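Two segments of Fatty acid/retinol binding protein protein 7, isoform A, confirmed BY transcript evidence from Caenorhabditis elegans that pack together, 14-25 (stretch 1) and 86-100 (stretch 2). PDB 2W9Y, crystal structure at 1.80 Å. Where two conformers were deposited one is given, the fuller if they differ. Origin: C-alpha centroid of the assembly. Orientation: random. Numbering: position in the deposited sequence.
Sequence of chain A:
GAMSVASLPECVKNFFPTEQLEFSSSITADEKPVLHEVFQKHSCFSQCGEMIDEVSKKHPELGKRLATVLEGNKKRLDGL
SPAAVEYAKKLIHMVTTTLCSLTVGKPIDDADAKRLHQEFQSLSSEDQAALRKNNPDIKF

Stretch 1 14-25: NFFPTEQLEFSS
Stretch 2 (86-100) EYAKKLIHMVTTTLC

How do the two backbones lie against each other? Stretch 2 is helical throughout, residues 86-100, each turn held by backbone bonds such as Leu91 N to Tyr87 O at 2.9 Å and Leu99 N to Val95 O at 3.0 Å. Stretch 1 opens with the end of a 3-10 segment at Asn14 and Phe15, passes through Phe16 (phi/psi -71/124°) and Pro17 (-62/152°), and enters a helix at Thr18 with Pro17 as its N-cap residue. The two helices run almost parallel, 10° apart in N-to-C direction, but their axes come no closer than 11.6 Å. The turn before the helix of stretch 1 lies nearer: Phe15 CA is 7.1 Å from Leu91 CA and Phe16 CA 6.1 Å from Val95 CA, whereas Ser24 CA and Leu99 CA are 8.2 Å apart.

What does the first part of stretch 2 offer to Phe15? Tyr87, with chi1 t, starts sideways but brings its hydroxyl in, so that OH lies 3.5 Å from Phe15 CE1; that hydroxyl is hydrogen-bonded elsewhere in the structure. One turn on, Leu91 (t, t) points toward stretch 1 and sets CD1 3.5 Å from Phe15 CD1, while its CD2 comes within 3.4 Å of Phe15 O. Ile92 (m, m) leaves its helix sideways, yet its CD1 reaches Pro17 CG at 3.9 Å. Met94 (t, m, m) folds its thioether so that CE rests 3.6 Å from Phe15 CB. Phe15 itself, chi1 m at -71°, is thus buried, with Leu91 CD1, Met94 CE and the Tyr87 hydroxyl approaching its ring obliquely.

Why is Val95 so central? Its CB points toward stretch 1, and with chi1 t both methyls face stretch 1. Val95 CG2 is 3.7 Å from Phe15 O. Val95 CG1 sits over one face of the Phe16 ring, 3.6 Å from the centroid and only 9° off the normal, a CH-pi contact that places a weakly polarised methyl against the pi cloud. Phe16 CB points away from stretch 2, but chi1 near -95° and chi2 near 63° bring the ring back to the helix. Val95 CG1 also lies 4.0 Å from Pro17 CD and 3.8 Å from Gln20 CG.

How does the contact finish, and where do polar groups enter? No direct hydrogen bond crosses the interface; water 1 provides a link, accepting from Gln20 NE2 at 3.1 Å and donating weakly to Thr96 OG1 at 3.3 Å. Thr98 (m) brings CG2 to the edge of the Phe16 ring, 3.9 Å from Phe16 CZ. Leu99 (t, p) packs CD2 3.9 Å from Gln20 CG, whose chi1 is -96° and chi2 85°, and puts CD1 3.1 Å from Ser24 OG. This is a tight nonbonded contact, not a hydrogen bond, since a methyl is neither a conventional donor nor an acceptor; the serine, chi1 m, instead donates from Ser24 OG to Gln20 O at 3.1 Å within its own helix.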

# COMPACT_ATOMS: atom_id res chain seq x y z
N ASN A 14 0.54 -7.95 -7.13
CA ASN A 14 0.50 -7.20 -8.36
C ASN A 14 0.29 -5.70 -8.23
O ASN A 14 0.93 -4.93 -8.99
CB ASN A 14 -0.59 -7.72 -9.29
CG ASN A 14 -0.25 -9.00 -9.97
OD1 ASN A 14 0.86 -9.52 -9.83
ND2 ASN A 14 -1.22 -9.57 -10.69
N PHE A 15 -0.57 -5.27 -7.29
CA PHE A 15 -0.94 -3.86 -7.12
C PHE A 15 -0.02 -3.04 -6.16
O PHE A 15 -0.19 -1.84 -6.03
CB PHE A 15 -2.39 -3.75 -6.59
CG PHE A 15 -3.38 -4.12 -7.61
CD1 PHE A 15 -3.61 -3.29 -8.70
CD2 PHE A 15 -4.03 -5.33 -7.55
CE1 PHE A 15 -4.50 -3.67 -9.72
CE2 PHE A 15 -4.98 -5.69 -8.51
CZ PHE A 15 -5.20 -4.88 -9.59
N PHE A 16 0.91 -3.69 -5.46
CA PHE A 16 1.71 -3.00 -4.44
C PHE A 16 2.72 -2.02 -5.10
O PHE A 16 3.48 -2.44 -5.95
CB PHE A 16 2.52 -4.02 -3.56
CG PHE A 16 1.82 -4.39 -2.27
CD1 PHE A 16 0.57 -5.07 -2.27
CD2 PHE A 16 2.35 -4.01 -1.07
CE1 PHE A 16 -0.08 -5.36 -1.07
CE2 PHE A 16 1.74 -4.31 0.13
CZ PHE A 16 0.51 -4.97 0.14
N PRO A 17 2.68 -0.73 -4.73
CA PRO A 17 3.83 0.13 -5.17
C PRO A 17 5.14 -0.36 -4.58
O PRO A 17 5.16 -0.99 -3.52
CB PRO A 17 3.49 1.50 -4.60
CG PRO A 17 1.91 1.49 -4.43
CD PRO A 17 1.65 0.06 -3.97
N THR A 18 6.23 -0.08 -5.29
CA THR A 18 7.59 -0.46 -4.89
C THR A 18 7.91 0.00 -3.48
O THR A 18 8.48 -0.80 -2.64
CB THR A 18 8.65 -0.01 -5.92
OG1 THR A 18 8.43 -0.78 -7.13
CG2 THR A 18 10.09 -0.36 -5.39
N GLU A 19 7.50 1.24 -3.19
CA GLU A 19 7.84 1.79 -1.90
C GLU A 19 7.18 1.02 -0.73
O GLU A 19 7.84 0.82 0.31
CB GLU A 19 7.57 3.30 -1.82
CG GLU A 19 6.11 3.72 -2.23
CD GLU A 19 5.97 4.08 -3.73
OE1 GLU A 19 5.11 4.98 -4.06
OE2 GLU A 19 6.67 3.48 -4.58
N GLN A 20 5.94 0.55 -0.88
CA GLN A 20 5.33 -0.29 0.17
C GLN A 20 6.11 -1.58 0.34
O GLN A 20 6.31 -1.99 1.47
CB GLN A 20 3.84 -0.63 -0.10
CG GLN A 20 2.80 0.31 0.62
CD GLN A 20 2.52 1.59 -0.18
OE1 GLN A 20 3.14 1.86 -1.21
NE2 GLN A 20 1.59 2.37 0.29
N LEU A 21 6.52 -2.22 -0.76
CA LEU A 21 7.22 -3.50 -0.67
C LEU A 21 8.59 -3.32 -0.07
O LEU A 21 9.01 -4.15 0.76
CB LEU A 21 7.35 -4.15 -2.06
CG LEU A 21 6.04 -4.66 -2.65
CD1 LEU A 21 6.14 -5.13 -4.16
CD2 LEU A 21 5.50 -5.84 -1.84
N GLU A 22 9.28 -2.24 -0.44
CA GLU A 22 10.64 -2.00 0.09
C GLU A 22 10.52 -1.70 1.54
O GLU A 22 11.37 -2.18 2.34
CB GLU A 22 11.35 -0.81 -0.62
CG GLU A 22 11.84 -1.17 -2.06
CD GLU A 22 12.42 0.02 -2.84
OE1 GLU A 22 12.16 1.19 -2.49
OE2 GLU A 22 13.13 -0.20 -3.83
N PHE A 23 9.47 -0.96 1.92
CA PHE A 23 9.26 -0.69 3.36
C PHE A 23 9.03 -2.01 4.10
O PHE A 23 9.62 -2.25 5.17
CB PHE A 23 8.07 0.28 3.58
CG PHE A 23 7.69 0.47 5.01
CD1 PHE A 23 8.43 1.28 5.85
CD2 PHE A 23 6.56 -0.16 5.52
CE1 PHE A 23 8.06 1.44 7.15
CE2 PHE A 23 6.19 0.01 6.82
CZ PHE A 23 6.93 0.81 7.62
N SER A 24 8.18 -2.86 3.57
CA SER A 24 7.83 -4.16 4.27
C SER A 24 9.06 -5.05 4.42
O SER A 24 9.24 -5.67 5.45
CB SER A 24 6.78 -4.97 3.56
OG SER A 24 5.61 -4.23 3.43
N SER A 25 9.88 -5.11 3.37
CA SER A 25 11.14 -5.86 3.41
C SER A 25 12.11 -5.37 4.46
O SER A 25 12.90 -6.15 5.03
CB SER A 25 11.86 -5.71 2.07
OG SER A 25 11.26 -6.56 1.13
N GLU A 86 -9.70 8.59 -8.81
CA GLU A 86 -10.65 7.75 -8.01
C GLU A 86 -10.19 6.27 -7.94
O GLU A 86 -10.26 5.59 -6.87
CB GLU A 86 -12.03 7.81 -8.65
CG GLU A 86 -13.02 6.77 -8.16
CD GLU A 86 -14.45 7.01 -8.73
OE1 GLU A 86 -14.68 6.81 -9.96
OE2 GLU A 86 -15.34 7.41 -7.96
N TYR A 87 -9.77 5.76 -9.09
CA TYR A 87 -9.24 4.41 -9.17
C TYR A 87 -7.99 4.23 -8.34
O TYR A 87 -7.87 3.26 -7.55
CB TYR A 87 -8.96 4.05 -10.66
CG TYR A 87 -8.43 2.61 -10.78
CD1 TYR A 87 -9.29 1.49 -10.74
CD2 TYR A 87 -7.04 2.35 -10.86
CE1 TYR A 87 -8.76 0.16 -10.75
CE2 TYR A 87 -6.52 1.07 -10.87
CZ TYR A 87 -7.41 -0.02 -10.84
OH TYR A 87 -6.86 -1.28 -10.86
N ALA A 88 -7.02 5.13 -8.52
CA ALA A 88 -5.77 5.01 -7.76
C ALA A 88 -5.93 5.05 -6.22
O ALA A 88 -5.24 4.33 -5.52
CB ALA A 88 -4.79 6.07 -8.19
N LYS A 89 -6.82 5.90 -5.71
CA LYS A 89 -7.14 5.94 -4.27
C LYS A 89 -7.76 4.63 -3.78
O LYS A 89 -7.49 4.20 -2.69
CB LYS A 89 -8.11 7.08 -3.95
CG LYS A 89 -7.39 8.39 -4.16
CD LYS A 89 -8.32 9.57 -3.95
CE LYS A 89 -7.54 10.85 -3.85
NZ LYS A 89 -8.51 11.98 -3.67
N LYS A 90 -8.58 4.00 -4.62
CA LYS A 90 -9.09 2.64 -4.27
C LYS A 90 -7.96 1.60 -4.26
O LYS A 90 -7.96 0.70 -3.39
CB LYS A 90 -10.14 2.17 -5.26
CG LYS A 90 -11.50 2.88 -5.07
CD LYS A 90 -12.29 2.96 -6.41
CE LYS A 90 -13.19 1.77 -6.66
NZ LYS A 90 -13.79 1.82 -8.08
N LEU A 91 -7.01 1.74 -5.20
CA LEU A 91 -5.88 0.83 -5.24
C LEU A 91 -5.04 0.99 -3.94
O LEU A 91 -4.77 0.01 -3.24
CB LEU A 91 -5.08 1.05 -6.52
CG LEU A 91 -3.85 0.16 -6.76
CD1 LEU A 91 -3.48 0.20 -8.25
CD2 LEU A 91 -2.60 0.60 -5.91
N ILE A 92 -4.74 2.26 -3.54
CA ILE A 92 -3.91 2.45 -2.40
C ILE A 92 -4.67 2.01 -1.14
O ILE A 92 -4.05 1.46 -0.22
CB ILE A 92 -3.51 3.93 -2.25
CG1 ILE A 92 -2.63 4.35 -3.43
CG2 ILE A 92 -2.77 4.18 -0.89
CD1 ILE A 92 -1.21 3.67 -3.40
N HIS A 93 -5.99 2.25 -1.08
CA HIS A 93 -6.78 1.74 0.05
C HIS A 93 -6.65 0.23 0.17
O HIS A 93 -6.45 -0.27 1.29
CB HIS A 93 -8.23 2.14 -0.05
CG HIS A 93 -9.03 1.86 1.17
ND1 HIS A 93 -9.90 0.79 1.28
CD2 HIS A 93 -9.11 2.54 2.34
CE1 HIS A 93 -10.48 0.82 2.47
NE2 HIS A 93 -10.03 1.87 3.13
N MET A 94 -6.70 -0.49 -0.95
CA MET A 94 -6.52 -1.94 -0.90
C MET A 94 -5.15 -2.31 -0.32
O MET A 94 -5.04 -3.12 0.63
CB MET A 94 -6.71 -2.57 -2.29
CG MET A 94 -6.81 -4.08 -2.29
SD MET A 94 -5.22 -4.99 -2.24
CE MET A 94 -4.52 -4.61 -3.87
N VAL A 95 -4.09 -1.69 -0.86
CA VAL A 95 -2.73 -1.97 -0.40
C VAL A 95 -2.51 -1.67 1.08
O VAL A 95 -1.86 -2.49 1.83
CB VAL A 95 -1.73 -1.16 -1.26
CG1 VAL A 95 -0.34 -1.37 -0.77
CG2 VAL A 95 -1.82 -1.63 -2.75
N THR A 96 -3.08 -0.56 1.53
CA THR A 96 -2.91 -0.12 2.93
C THR A 96 -3.56 -1.13 3.84
O THR A 96 -2.91 -1.64 4.76
CB THR A 96 -3.58 1.23 3.17
OG1 THR A 96 -2.95 2.24 2.38
CG2 THR A 96 -3.50 1.60 4.64
N THR A 97 -4.83 -1.44 3.57
CA THR A 97 -5.62 -2.44 4.36
C THR A 97 -4.87 -3.77 4.44
O THR A 97 -4.73 -4.38 5.51
CB THR A 97 -6.96 -2.74 3.67
OG1 THR A 97 -7.75 -1.56 3.69
CG2 THR A 97 -7.74 -3.77 4.45
N THR A 98 -4.36 -4.24 3.30
CA THR A 98 -3.59 -5.46 3.30
C THR A 98 -2.39 -5.45 4.19
O THR A 98 -2.15 -6.42 4.94
CB THR A 98 -3.10 -5.76 1.85
OG1 THR A 98 -4.25 -5.90 1.01
CG2 THR A 98 -2.32 -7.03 1.78
N LEU A 99 -1.58 -4.41 4.07
CA LEU A 99 -0.36 -4.33 4.82
C LEU A 99 -0.66 -4.24 6.30
O LEU A 99 0.03 -4.88 7.12
CB LEU A 99 0.46 -3.12 4.40
CG LEU A 99 1.97 -3.06 4.71
CD1 LEU A 99 2.71 -4.40 4.46
CD2 LEU A 99 2.60 -1.95 3.85
N CYS A 100 -1.73 -3.54 6.64
CA CYS A 100 -2.20 -3.49 8.05
C CYS A 100 -2.60 -4.91 8.52
O CYS A 100 -2.20 -5.37 9.56
CB CYS A 100 -3.39 -2.53 8.20
SG CYS A 100 -4.05 -2.47 9.89
O HOH W 1 0.28 1.96 3.06